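Local coordinates for zinc transport protein ZntB (PDB 3CK6) that probably carries zinc ions into the cell together with protons, its cytoplasmic part assembling as a funnel-shaped homopentamer, at residues E[9-14]-E[18-23]; E[178-183]-E[224-229]; E[118-123]-E[146-151]; E[169-174]-E[238-243]. The protein carries 1 engineered substitution. All coordinates share one frame; numbering follows the deposited sequence.

In the fold
The cytoplasmic domain of this CorA-family transporter begins with contact 1, which closes the short hairpin of strands 7-12 and 19-20 at one end of the chain's mixed sheet. Contact 3 comes next in the sequence and closes the loop between helix 116-126 and helix 134-161; the salt bridge of Glu9 with Arg122 links it to contact 1. The remaining two bring helix 173-199, in contact 4 mainly the turn before it, against helix 209-246. Contact 4 closes a long, mostly helical loop, and contact 2 closes a shorter one within it, their centres about 17 Å apart. Contacts 1 and 4 are about 53 Å apart between centres.

Contact 1 (E[9-14]-E[18-23]); sequences EHWDFS and ATQETT
Strand 9-12 and the segment around 19-20 run antiparallel as a beta hairpin, with Asp12 and Thr19 as a hydrogen-bonded pair (Asp12 N to Thr19 O 2.8 Å, Thr19 N to Asp12 O 3.0 Å) and Trp11 facing Gln20 as the non-hydrogen-bonded pair. Beyond them Glu21 N gives a nearly straight bond to His10 O. On the side of the sheet bearing Trp11, the aliphatic part of Gln20 lies across the indole, CB standing 3.8 Å from the centre of the six-membered ring of Trp11, almost on its normal. The amide is turned only 22° from the indole plane. Glu9 OE1 takes the indole N-H within the ring plane, fixing the rotation of the ring, while Glu9 OE2 forms a salt bridge with Arg122 of helix 116-126. Further along, Ala18 CB sits over one face of Phe13, and Leu125 of the same helix touches both. Over the His10 ring lies Glu21 CB, and Tyr34 stacks on that histidine from strand 32-37. With CG anti to the backbone N (chi1 172°), the imidazole swings toward the returning chain, where His10 ND1 donates to Thr22 O at 2.7 Å, the oxygen lying in the ring plane.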
loop_
_atom_site.group_PDB
_atom_site.type_symbol
_atom_site.label_atom_id
_atom_site.label_comp_id
_atom_site.label_asym_id
_atom_site.label_seq_id
_atom_site.Cartn_x
_atom_site.Cartn_y
_atom_site.Cartn_z
ATOM N N GLU E 9 36.820 -12.611 18.901
ATOM C CA GLU E 9 37.688 -13.217 17.901
ATOM C C GLU E 9 38.129 -12.198 16.873
ATOM O O GLU E 9 37.440 -11.186 16.633
ATOM C CB GLU E 9 36.968 -14.384 17.221
ATOM C CG GLU E 9 37.855 -15.568 16.969
ATOM C CD GLU E 9 37.094 -16.874 16.961
ATOM O OE1 GLU E 9 36.689 -17.324 15.875
ATOM O OE2 GLU E 9 36.898 -17.451 18.044
ATOM N N HIS E 10 39.273 -12.480 16.249
ATOM C CA HIS E 10 39.853 -11.617 15.242
ATOM C C HIS E 10 40.425 -12.515 14.152
ATOM O O HIS E 10 41.229 -13.410 14.435
ATOM C CB HIS E 10 40.917 -10.725 15.903
ATOM C CG HIS E 10 41.742 -9.889 14.960
ATOM N ND1 HIS E 10 42.942 -9.332 15.348
ATOM C CD2 HIS E 10 41.558 -9.520 13.667
ATOM C CE1 HIS E 10 43.453 -8.637 14.344
ATOM N NE2 HIS E 10 42.638 -8.743 13.309
ATOM N N TRP E 11 39.983 -12.278 12.915
ATOM C CA TRP E 11 40.431 -13.045 11.756
ATOM C C TRP E 11 40.943 -12.103 10.681
ATOM O O TRP E 11 40.413 -11.006 10.498
ATOM C CB TRP E 11 39.303 -13.919 11.187
ATOM C CG TRP E 11 39.016 -15.126 12.027
ATOM C CD1 TRP E 11 38.147 -15.198 13.063
ATOM C CD2 TRP E 11 39.636 -16.422 11.926
ATOM N NE1 TRP E 11 38.158 -16.467 13.611
ATOM C CE2 TRP E 11 39.076 -17.232 12.942
ATOM C CE3 TRP E 11 40.605 -16.977 11.075
ATOM C CZ2 TRP E 11 39.448 -18.573 13.127
ATOM C CZ3 TRP E 11 40.981 -18.303 11.260
ATOM C CH2 TRP E 11 40.396 -19.091 12.276
ATOM N N ASP E 12 41.963 -12.555 9.969
ATOM C CA ASP E 12 42.545 -11.809 8.870
ATOM C C ASP E 12 42.210 -12.499 7.543
ATOM O O ASP E 12 42.612 -13.652 7.309
ATOM C CB ASP E 12 44.062 -11.689 9.078
ATOM C CG ASP E 12 44.745 -10.858 8.001
ATOM O OD1 ASP E 12 44.066 -10.351 7.077
ATOM O OD2 ASP E 12 45.976 -10.723 8.073
ATOM N N PHE E 13 41.468 -11.784 6.691
ATOM C CA PHE E 13 41.070 -12.254 5.351
ATOM C C PHE E 13 41.861 -11.606 4.219
ATOM O O PHE E 13 41.383 -11.566 3.071
ATOM C CB PHE E 13 39.594 -11.968 5.108
ATOM C CG PHE E 13 38.669 -12.764 5.997
ATOM C CD1 PHE E 13 38.352 -12.309 7.279
ATOM C CD2 PHE E 13 38.134 -13.972 5.559
ATOM C CE1 PHE E 13 37.512 -13.033 8.106
ATOM C CE2 PHE E 13 37.264 -14.698 6.394
ATOM C CZ PHE E 13 36.974 -14.235 7.650
ATOM N N SER E 14 43.054 -11.101 4.522
ATOM C CA SER E 14 43.934 -10.596 3.452
ATOM C C SER E 14 44.199 -11.679 2.390
ATOM O O SER E 14 44.221 -11.403 1.181
ATOM C CB SER E 14 45.250 -10.075 4.023
ATOM O OG SER E 14 45.031 -8.969 4.881
ATOM N N ALA E 18 41.896 -17.580 5.695
ATOM C CA ALA E 18 41.833 -16.662 6.842
ATOM C C ALA E 18 42.708 -17.154 7.989
ATOM O O ALA E 18 42.824 -18.358 8.203
ATOM C CB ALA E 18 40.384 -16.483 7.320
ATOM N N THR E 19 43.338 -16.231 8.713
ATOM C CA THR E 19 44.147 -16.622 9.871
ATOM C C THR E 19 43.695 -15.905 11.137
ATOM O O THR E 19 43.346 -14.717 11.098
ATOM C CB THR E 19 45.649 -16.350 9.658
ATOM O OG1 THR E 19 45.845 -14.961 9.382
ATOM C CG2 THR E 19 46.212 -17.205 8.504
ATOM N N GLN E 20 43.724 -16.635 12.251
ATOM C CA GLN E 20 43.260 -16.127 13.535
ATOM C C GLN E 20 44.348 -15.237 14.096
ATOM O O GLN E 20 45.541 -15.583 14.057
ATOM C CB GLN E 20 42.963 -17.273 14.507
ATOM C CG GLN E 20 42.159 -16.845 15.754
ATOM C CD GLN E 20 41.464 -18.011 16.419
ATOM O OE1 GLN E 20 41.652 -19.160 16.026
ATOM N NE2 GLN E 20 40.656 -17.723 17.442
ATOM N N GLU E 21 43.944 -14.065 14.562
ATOM C CA GLU E 21 44.917 -13.077 15.006
ATOM C C GLU E 21 44.612 -12.655 16.439
ATOM O O GLU E 21 43.618 -13.106 17.030
ATOM C CB GLU E 21 44.965 -11.881 14.047
ATOM C CG GLU E 21 45.257 -12.264 12.580
ATOM C CD GLU E 21 46.704 -12.713 12.360
ATOM O OE1 GLU E 21 46.970 -13.522 11.428
ATOM O OE2 GLU E 21 47.586 -12.255 13.124
ATOM N N THR E 22 45.485 -11.809 16.985
ATOM C CA THR E 22 45.400 -11.392 18.377
ATOM C C THR E 22 44.134 -10.618 18.693
ATOM O O THR E 22 43.620 -9.823 17.903
ATOM C CB THR E 22 46.646 -10.586 18.853
ATOM O OG1 THR E 22 46.506 -10.283 20.249
ATOM C CG2 THR E 22 46.796 -9.282 18.066
ATOM N N THR E 23 43.668 -10.854 19.902
ATOM C CA THR E 23 42.441 -10.322 20.394
ATOM C C THR E 23 42.749 -9.028 21.192
ATOM O O THR E 23 41.859 -8.398 21.775
ATOM C CB THR E 23 41.786 -11.462 21.207
ATOM O OG1 THR E 23 40.470 -11.738 20.714
ATOM C CG2 THR E 23 41.831 -11.218 22.670
HETATM O O HOH W 1 41.122 -14.351 17.614
HETATM O O HOH W 2 46.883 -13.658 6.690
#

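Contact 2 (E[178-183]-E[224-229]); sequences KALISI and ETIEFY
Leu180 reaches from helix 173-199 to Ile226 and Tyr229 on helix 209-246. Its CB points at the opposite helix, and CG lies anti to the carbonyl carbon (chi1 -69°), from where the two methyls fork. CD1 packs 3.7 Å from Tyr229 CB and also nears the backbone carbonyl carbon of that residue. CD2 takes the other prong: it lies 3.9 Å from Tyr229 CB, comes to the edge of the phenol ring near its plane at CD2 of Tyr229, and meets Ile226 CG2 at 4.2 Å. The leucine and tyrosine side chains cross at about a right angle, the ring meeting the leucine by its rim while Thr225 CG2 covers one of its faces. The two segments are antiparallel neighbours in the long-helix bundle of the CorA-type cytoplasmic domain, their axes 10.2 Å apart at closest and 150° between N-to-C directions. One turn further on, Ile183 and Ile226 also cross nearly perpendicularly. Ile183 CG2 presses on Ile226 CD1 at 3.4 Å, tighter than usual for two carbons. Helix 134-161 packs against both segments, with Tyr152 on Ile183 and Leu160 on Tyr229. Neighbouring subunits also touch both helices: Phe228 of the second subunit packs on Ser182, and Arg185 of the third subunit is hydrogen-bonded to Thr225 OG1.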
loop_
_atom_site.group_PDB
_atom_site.type_symbol
_atom_site.label_atom_id
_atom_site.label_comp_id
_atom_site.label_asym_id
_atom_site.label_seq_id
_atom_site.Cartn_x
_atom_site.Cartn_y
_atom_site.Cartn_z
ATOM N N LYS E 178 1.814 -15.574 19.233
ATOM C CA LYS E 178 2.723 -14.719 19.989
ATOM C C LYS E 178 4.145 -14.839 19.443
ATOM O O LYS E 178 4.848 -13.835 19.281
ATOM C CB LYS E 178 2.697 -15.054 21.490
ATOM C CG LYS E 178 3.805 -14.356 22.324
ATOM C CD LYS E 178 3.725 -12.807 22.317
ATOM C CE LYS E 178 2.781 -12.263 23.394
ATOM N NZ LYS E 178 3.324 -12.395 24.784
ATOM N N ALA E 179 4.565 -16.072 19.178
ATOM C CA ALA E 179 5.885 -16.321 18.627
ATOM C C ALA E 179 6.036 -15.670 17.260
ATOM O O ALA E 179 7.033 -15.001 17.003
ATOM C CB ALA E 179 6.153 -17.816 18.566
ATOM N N LEU E 180 5.023 -15.835 16.408
ATOM C CA LEU E 180 5.031 -15.300 15.047
ATOM C C LEU E 180 5.039 -13.778 15.013
ATOM O O LEU E 180 5.854 -13.221 14.302
ATOM C CB LEU E 180 3.868 -15.849 14.208
ATOM C CG LEU E 180 3.907 -17.334 13.823
ATOM C CD1 LEU E 180 2.500 -17.843 13.481
ATOM C CD2 LEU E 180 4.871 -17.531 12.639
ATOM N N ILE E 181 4.177 -13.099 15.779
ATOM C CA ILE E 181 4.223 -11.618 15.762
ATOM C C ILE E 181 5.522 -11.040 16.331
ATOM O O ILE E 181 6.017 -10.019 15.819
ATOM C CB ILE E 181 2.975 -10.899 16.324
ATOM C CG1 ILE E 181 2.857 -11.100 17.843
ATOM C CG2 ILE E 181 1.707 -11.345 15.536
ATOM C CD1 ILE E 181 1.885 -10.120 18.579
ATOM N N SER E 182 6.086 -11.714 17.338
ATOM C CA SER E 182 7.396 -11.354 17.892
ATOM C C SER E 182 8.500 -11.435 16.826
ATOM O O SER E 182 9.326 -10.522 16.744
ATOM C CB SER E 182 7.753 -12.212 19.110
ATOM O OG SER E 182 6.781 -12.100 20.138
ATOM N N ILE E 183 8.508 -12.512 16.028
ATOM C CA ILE E 183 9.459 -12.695 14.898
ATOM C C ILE E 183 9.223 -11.661 13.819
ATOM O O ILE E 183 10.189 -11.066 13.268
ATOM C CB ILE E 183 9.320 -14.115 14.187
ATOM C CG1 ILE E 183 9.552 -15.292 15.145
ATOM C CG2 ILE E 183 10.268 -14.256 13.014
ATOM C CD1 ILE E 183 10.640 -15.121 16.174
ATOM N N GLU E 224 6.924 -14.217 3.860
ATOM C CA GLU E 224 5.703 -14.805 3.309
ATOM C C GLU E 224 5.214 -16.022 4.075
ATOM O O GLU E 224 4.022 -16.208 4.215
ATOM C CB GLU E 224 5.857 -15.142 1.834
ATOM C CG GLU E 224 6.138 -13.880 1.008
ATOM C CD GLU E 224 6.551 -14.145 -0.431
ATOM O OE1 GLU E 224 6.964 -15.285 -0.803
ATOM O OE2 GLU E 224 6.468 -13.162 -1.203
ATOM N N THR E 225 6.143 -16.848 4.545
ATOM C CA THR E 225 5.814 -18.031 5.331
ATOM C C THR E 225 5.177 -17.647 6.669
ATOM O O THR E 225 4.171 -18.244 7.086
ATOM C CB THR E 225 7.055 -18.919 5.547
ATOM O OG1 THR E 225 7.339 -19.592 4.326
ATOM C CG2 THR E 225 6.751 -19.992 6.592
ATOM N N ILE E 226 5.772 -16.658 7.330
ATOM C CA ILE E 226 5.206 -16.083 8.559
ATOM C C ILE E 226 3.757 -15.626 8.353
ATOM O O ILE E 226 2.893 -15.947 9.164
ATOM C CB ILE E 226 6.094 -14.933 9.110
ATOM C CG1 ILE E 226 7.395 -15.513 9.670
ATOM C CG2 ILE E 226 5.349 -14.130 10.234
ATOM C CD1 ILE E 226 8.327 -14.489 10.182
ATOM N N GLU E 227 3.496 -14.884 7.272
ATOM C CA GLU E 227 2.135 -14.412 6.978
ATOM C C GLU E 227 1.188 -15.554 6.742
ATOM O O GLU E 227 0.026 -15.505 7.157
ATOM C CB GLU E 227 2.090 -13.444 5.789
ATOM C CG GLU E 227 2.792 -12.146 6.045
ATOM C CD GLU E 227 2.151 -11.344 7.172
ATOM O OE1 GLU E 227 2.903 -10.866 8.039
ATOM O OE2 GLU E 227 0.907 -11.209 7.188
ATOM N N PHE E 228 1.687 -16.605 6.106
ATOM C CA PHE E 228 0.891 -17.789 5.887
ATOM C C PHE E 228 0.558 -18.470 7.214
ATOM O O PHE E 228 -0.600 -18.838 7.452
ATOM C CB PHE E 228 1.592 -18.774 4.951
ATOM C CG PHE E 228 0.912 -20.102 4.875
ATOM C CD1 PHE E 228 -0.387 -20.210 4.366
ATOM C CD2 PHE E 228 1.567 -21.247 5.310
ATOM C CE1 PHE E 228 -1.031 -21.453 4.291
ATOM C CE2 PHE E 228 0.948 -22.483 5.248
ATOM C CZ PHE E 228 -0.369 -22.594 4.747
ATOM N N TYR E 229 1.565 -18.642 8.074
ATOM C CA TYR E 229 1.309 -19.288 9.389
ATOM C C TYR E 229 0.339 -18.467 10.231
ATOM O O TYR E 229 -0.503 -19.027 10.924
ATOM C CB TYR E 229 2.600 -19.531 10.167
ATOM C CG TYR E 229 3.510 -20.591 9.568
ATOM C CD1 TYR E 229 3.023 -21.557 8.674
ATOM C CD2 TYR E 229 4.847 -20.638 9.917
ATOM C CE1 TYR E 229 3.863 -22.538 8.140
ATOM C CE2 TYR E 229 5.701 -21.606 9.386
ATOM C CZ TYR E 229 5.211 -22.543 8.502
ATOM O OH TYR E 229 6.080 -23.483 7.989
#

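Contact 3 (E[118-123]-E[146-151]); sequences IMEIRQ and NGKIDL
Glu120 and Lys148 reach toward each other from opposite directions, one from helix 116-126 and the other from helix 134-161, and their charged ends form a salt bridge that is the whole of this small contact. The glutamate is extended beyond CG (chi2 171°), which carries its carboxylate well out from its helix. Lys148 instead bends early, at chi2 (-56°), then runs straight through CD and CE to the ammonium group. Both carboxylate oxygens are engaged, though unequally. Lys148 NZ stands 2.9 Å from Glu120 OE2, on the syn side of that oxygen and 20° out of the carboxylate plane, whereas its bond to Glu120 OE1, at 3.1 Å, is weak. The lysine's CE follows close behind, 3.3 Å from Glu120 OE1, so the last two atoms of the chain both lie against the carboxylate. A long, weak ion pair with Arg116 gives Glu120 OE2 a second positive neighbour, which would probably further favour the ionised form of the glutamate. The bridge is a surface link between two helices that also meet through Ile121, on Leu137 and Ile141; elsewhere Ile118 of helix 116-126 rests on Trp33 and His35 of strand 32-37, and Ile149 of helix 134-161 on Ile222 of helix 209-246.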
loop_
_atom_site.group_PDB
_atom_site.type_symbol
_atom_site.label_atom_id
_atom_site.label_comp_id
_atom_site.label_asym_id
_atom_site.label_seq_id
_atom_site.Cartn_x
_atom_site.Cartn_y
_atom_site.Cartn_z
ATOM N N ILE E 118 26.827 -17.414 13.741
ATOM C CA ILE E 118 28.205 -16.941 13.812
ATOM C C ILE E 118 29.179 -17.964 14.448
ATOM O O ILE E 118 30.304 -18.099 13.987
ATOM C CB ILE E 118 28.292 -15.532 14.454
ATOM C CG1 ILE E 118 27.598 -14.514 13.524
ATOM C CG2 ILE E 118 29.776 -15.129 14.652
ATOM C CD1 ILE E 118 27.382 -13.150 14.127
HETATM N N MSE E 119 28.735 -18.701 15.471
HETATM C CA MSE E 119 29.509 -19.841 15.985
HETATM C C MSE E 119 29.900 -20.827 14.895
HETATM O O MSE E 119 31.037 -21.293 14.859
HETATM C CB MSE E 119 28.730 -20.620 17.064
HETATM C CG MSE E 119 28.382 -19.802 18.259
HETATM SE SE MSE E 119 27.487 -20.869 19.577
HETATM C CE MSE E 119 26.227 -19.537 20.166
ATOM N N GLU E 120 28.953 -21.152 14.019
ATOM C CA GLU E 120 29.204 -22.116 12.933
ATOM C C GLU E 120 30.255 -21.581 11.951
ATOM O O GLU E 120 31.126 -22.328 11.504
ATOM C CB GLU E 120 27.888 -22.564 12.275
ATOM C CG GLU E 120 27.128 -23.520 13.253
ATOM C CD GLU E 120 25.693 -23.909 12.871
ATOM O OE1 GLU E 120 25.211 -23.614 11.752
ATOM O OE2 GLU E 120 25.034 -24.539 13.738
ATOM N N ILE E 121 30.219 -20.282 11.680
ATOM C CA ILE E 121 31.249 -19.648 10.835
ATOM C C ILE E 121 32.614 -19.670 11.510
ATOM O O ILE E 121 33.596 -20.086 10.902
ATOM C CB ILE E 121 30.836 -18.215 10.396
ATOM C CG1 ILE E 121 29.581 -18.287 9.499
ATOM C CG2 ILE E 121 32.015 -17.494 9.719
ATOM C CD1 ILE E 121 28.743 -17.017 9.471
ATOM N N ARG E 122 32.651 -19.265 12.780
ATOM C CA ARG E 122 33.856 -19.355 13.614
ATOM C C ARG E 122 34.456 -20.787 13.672
ATOM O O ARG E 122 35.675 -20.963 13.573
ATOM C CB ARG E 122 33.554 -18.805 15.014
ATOM C CG ARG E 122 33.302 -17.247 15.072
ATOM C CD ARG E 122 32.709 -16.873 16.443
ATOM N NE ARG E 122 33.728 -17.065 17.469
ATOM C CZ ARG E 122 33.521 -17.180 18.776
ATOM N NH1 ARG E 122 32.297 -17.119 19.285
ATOM N NH2 ARG E 122 34.573 -17.361 19.570
ATOM N N GLN E 123 33.602 -21.802 13.798
ATOM C CA GLN E 123 34.058 -23.211 13.759
ATOM C C GLN E 123 34.684 -23.603 12.402
ATOM O O GLN E 123 35.744 -24.220 12.367
ATOM C CB GLN E 123 32.923 -24.165 14.153
ATOM C CG GLN E 123 32.491 -23.965 15.616
ATOM C CD GLN E 123 31.495 -24.996 16.143
ATOM O OE1 GLN E 123 30.974 -25.846 15.400
ATOM N NE2 GLN E 123 31.223 -24.920 17.446
ATOM N N ASN E 146 19.292 -16.364 8.453
ATOM C CA ASN E 146 18.121 -16.911 7.726
ATOM C C ASN E 146 17.886 -18.390 8.015
ATOM O O ASN E 146 16.769 -18.787 8.372
ATOM C CB ASN E 146 18.291 -16.776 6.195
ATOM C CG ASN E 146 18.063 -15.367 5.689
ATOM O OD1 ASN E 146 17.495 -14.532 6.403
ATOM N ND2 ASN E 146 18.487 -15.094 4.423
ATOM N N GLY E 147 18.932 -19.200 7.804
ATOM C CA GLY E 147 18.892 -20.642 8.057
ATOM C C GLY E 147 18.354 -20.998 9.442
ATOM O O GLY E 147 17.507 -21.883 9.584
ATOM N N LYS E 148 18.843 -20.319 10.472
ATOM C CA LYS E 148 18.338 -20.583 11.835
ATOM C C LYS E 148 16.899 -20.119 12.079
ATOM O O LYS E 148 16.170 -20.748 12.853
ATOM C CB LYS E 148 19.300 -20.023 12.901
ATOM C CG LYS E 148 20.743 -20.552 12.777
ATOM C CD LYS E 148 20.798 -22.072 12.825
ATOM C CE LYS E 148 22.223 -22.573 12.706
ATOM N NZ LYS E 148 22.312 -24.065 12.863
ATOM N N ILE E 149 16.490 -19.028 11.427
ATOM C CA ILE E 149 15.088 -18.592 11.495
ATOM C C ILE E 149 14.192 -19.647 10.833
ATOM O O ILE E 149 13.156 -20.037 11.402
ATOM C CB ILE E 149 14.857 -17.200 10.849
ATOM C CG1 ILE E 149 15.529 -16.097 11.685
ATOM C CG2 ILE E 149 13.352 -16.920 10.741
ATOM C CD1 ILE E 149 15.695 -14.747 10.971
ATOM N N ASP E 150 14.603 -20.136 9.659
ATOM C CA ASP E 150 13.893 -21.244 9.013
ATOM C C ASP E 150 13.720 -22.428 9.957
ATOM O O ASP E 150 12.628 -22.965 10.052
ATOM C CB ASP E 150 14.612 -21.718 7.741
ATOM C CG ASP E 150 14.156 -20.972 6.493
ATOM O OD1 ASP E 150 12.964 -20.600 6.424
ATOM O OD2 ASP E 150 14.994 -20.771 5.566
ATOM N N LEU E 151 14.793 -22.830 10.645
ATOM C CA LEU E 151 14.743 -23.986 11.549
ATOM C C LEU E 151 13.728 -23.762 12.654
ATOM O O LEU E 151 12.964 -24.672 12.979
ATOM C CB LEU E 151 16.120 -24.329 12.157
ATOM C CG LEU E 151 17.061 -25.219 11.329
ATOM C CD1 LEU E 151 18.523 -25.058 11.759
ATOM C CD2 LEU E 151 16.646 -26.718 11.348
#

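Contact 4 (E[169-174]-E[238-243]); sequences STYNHI and DEIKHN
Ile240 packs on Tyr171 and touches His173 where the turn leading into helix 173-199 meets the far part of helix 209-246, two long helices of the CorA-type cytoplasmic domain. Tyr171 is the centre of an inverse gamma turn, and its side chain slides past that of Ile240 in the opposite direction, laying one ring face over the isoleucine. Ile240 CG1 touches Tyr171 CZ at 3.8 Å. The CH-pi contact is made by the end methyl: Ile240 CD1 lies over the centre of the ring, 3.9 Å from the centroid and 12° from its normal. Aromatic contacts widen the cluster, since Phe236 of the same helix meets both the tyrosine and the histidine ring at steep angles, and His242 of the second subunit also meets His173. Among the polar groups, Tyr171 OH is hydrogen-bonded to the backbone oxygen of Val165, which ties the far end of the ring to the preceding loop. His173 has its CG in the position between backbone N and carbonyl carbon (chi1 51°), and this turns the imidazole toward helix 209-246. There its NE2 is buried without a polar partner in the model; Ile240 CD1 is modelled 3.1 Å from His173 NE2, doubtfully close for a methyl and a ring nitrogen.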
loop_
_atom_site.group_PDB
_atom_site.type_symbol
_atom_site.label_atom_id
_atom_site.label_comp_id
_atom_site.label_asym_id
_atom_site.label_seq_id
_atom_site.Cartn_x
_atom_site.Cartn_y
_atom_site.Cartn_z
ATOM N N SER E 169 -6.236 -30.458 23.776
ATOM C CA SER E 169 -4.811 -30.554 24.100
ATOM C C SER E 169 -3.896 -29.993 22.995
ATOM O O SER E 169 -2.733 -29.691 23.260
ATOM C CB SER E 169 -4.420 -32.002 24.429
ATOM O OG SER E 169 -4.223 -32.769 23.246
ATOM N N THR E 170 -4.420 -29.858 21.772
ATOM C CA THR E 170 -3.639 -29.337 20.628
ATOM C C THR E 170 -3.747 -27.810 20.429
ATOM O O THR E 170 -3.166 -27.256 19.489
ATOM C CB THR E 170 -3.979 -30.070 19.285
ATOM O OG1 THR E 170 -5.211 -29.579 18.740
ATOM C CG2 THR E 170 -4.055 -31.587 19.473
ATOM N N TYR E 171 -4.469 -27.139 21.325
ATOM C CA TYR E 171 -4.808 -25.724 21.173
ATOM C C TYR E 171 -3.650 -24.806 21.582
ATOM O O TYR E 171 -3.798 -23.984 22.488
ATOM C CB TYR E 171 -6.044 -25.382 22.020
ATOM C CG TYR E 171 -7.394 -25.872 21.509
ATOM C CD1 TYR E 171 -7.500 -26.880 20.545
ATOM C CD2 TYR E 171 -8.573 -25.339 22.031
ATOM C CE1 TYR E 171 -8.759 -27.327 20.097
ATOM C CE2 TYR E 171 -9.820 -25.772 21.599
ATOM C CZ TYR E 171 -9.911 -26.766 20.636
ATOM O OH TYR E 171 -11.158 -27.182 20.221
ATOM N N ASN E 172 -2.507 -24.931 20.906
ATOM C CA ASN E 172 -1.330 -24.121 21.234
ATOM C C ASN E 172 -1.171 -22.914 20.307
ATOM O O ASN E 172 -0.067 -22.389 20.135
ATOM C CB ASN E 172 -0.062 -24.978 21.205
ATOM C CG ASN E 172 -0.169 -26.205 22.080
ATOM O OD1 ASN E 172 -0.416 -26.111 23.286
ATOM N ND2 ASN E 172 0.007 -27.370 21.474
ATOM N N HIS E 173 -2.289 -22.481 19.729
ATOM C CA HIS E 173 -2.295 -21.439 18.704
ATOM C C HIS E 173 -2.068 -20.040 19.257
ATOM O O HIS E 173 -1.606 -19.153 18.530
ATOM C CB HIS E 173 -3.600 -21.483 17.905
ATOM C CG HIS E 173 -4.829 -21.496 18.757
ATOM N ND1 HIS E 173 -5.506 -20.346 19.101
ATOM C CD2 HIS E 173 -5.502 -22.516 19.339
ATOM C CE1 HIS E 173 -6.547 -20.658 19.853
ATOM N NE2 HIS E 173 -6.564 -21.967 20.013
ATOM N N ILE E 174 -2.389 -19.837 20.531
ATOM C CA ILE E 174 -2.130 -18.553 21.166
ATOM C C ILE E 174 -0.614 -18.398 21.299
ATOM O O ILE E 174 -0.073 -17.342 20.975
ATOM C CB ILE E 174 -2.823 -18.393 22.544
ATOM C CG1 ILE E 174 -4.367 -18.349 22.416
ATOM C CG2 ILE E 174 -2.274 -17.167 23.292
ATOM C CD1 ILE E 174 -4.957 -17.142 21.639
ATOM N N ASP E 238 -11.119 -19.573 13.924
ATOM C CA ASP E 238 -12.452 -19.721 13.314
ATOM C C ASP E 238 -13.001 -21.142 13.460
ATOM O O ASP E 238 -14.197 -21.318 13.679
ATOM C CB ASP E 238 -12.448 -19.332 11.825
ATOM C CG ASP E 238 -12.256 -17.835 11.597
ATOM O OD1 ASP E 238 -12.019 -17.450 10.431
ATOM O OD2 ASP E 238 -12.322 -17.045 12.565
ATOM N N GLU E 239 -12.129 -22.141 13.317
ATOM C CA GLU E 239 -12.498 -23.552 13.504
ATOM C C GLU E 239 -13.071 -23.822 14.896
ATOM O O GLU E 239 -14.151 -24.415 15.032
ATOM C CB GLU E 239 -11.288 -24.459 13.271
ATOM C CG GLU E 239 -11.380 -25.334 12.046
ATOM C CD GLU E 239 -10.332 -26.435 12.029
ATOM O OE1 GLU E 239 -9.142 -26.134 11.784
ATOM O OE2 GLU E 239 -10.701 -27.608 12.246
ATOM N N ILE E 240 -12.333 -23.379 15.913
ATOM C CA ILE E 240 -12.734 -23.506 17.317
ATOM C C ILE E 240 -14.061 -22.801 17.599
ATOM O O ILE E 240 -14.968 -23.395 18.179
ATOM C CB ILE E 240 -11.635 -22.960 18.262
ATOM C CG1 ILE E 240 -10.396 -23.851 18.200
ATOM C CG2 ILE E 240 -12.156 -22.841 19.722
ATOM C CD1 ILE E 240 -9.151 -23.218 18.788
ATOM N N LYS E 241 -14.165 -21.543 17.177
ATOM C CA LYS E 241 -15.341 -20.715 17.438
ATOM C C LYS E 241 -16.610 -21.347 16.867
ATOM O O LYS E 241 -17.645 -21.411 17.546
ATOM C CB LYS E 241 -15.129 -19.316 16.862
ATOM C CG LYS E 241 -15.472 -18.170 17.809
ATOM C CD LYS E 241 -16.894 -17.645 17.598
ATOM C CE LYS E 241 -17.070 -16.225 18.162
ATOM N NZ LYS E 241 -16.365 -15.175 17.342
ATOM N N HIS E 242 -16.509 -21.832 15.631
ATOM C CA HIS E 242 -17.594 -22.531 14.947
ATOM C C HIS E 242 -17.977 -23.821 15.683
ATOM O O HIS E 242 -19.147 -24.042 15.992
ATOM C CB HIS E 242 -17.183 -22.839 13.503
ATOM C CG HIS E 242 -18.334 -23.100 12.581
ATOM N ND1 HIS E 242 -18.739 -24.372 12.233
ATOM C CD2 HIS E 242 -19.155 -22.250 11.919
ATOM C CE1 HIS E 242 -19.761 -24.296 11.400
ATOM N NE2 HIS E 242 -20.034 -23.020 11.193
ATOM N N ASN E 243 -16.979 -24.650 15.979
ATOM C CA ASN E 243 -17.158 -25.912 16.699
ATOM C C ASN E 243 -17.818 -25.738 18.078
ATOM O O ASN E 243 -18.603 -26.587 18.511
ATOM C CB ASN E 243 -15.797 -26.616 16.820
ATOM C CG ASN E 243 -15.882 -27.980 17.484
ATOM O OD1 ASN E 243 -15.917 -28.083 18.709
ATOM N ND2 ASN E 243 -15.875 -29.035 16.675
#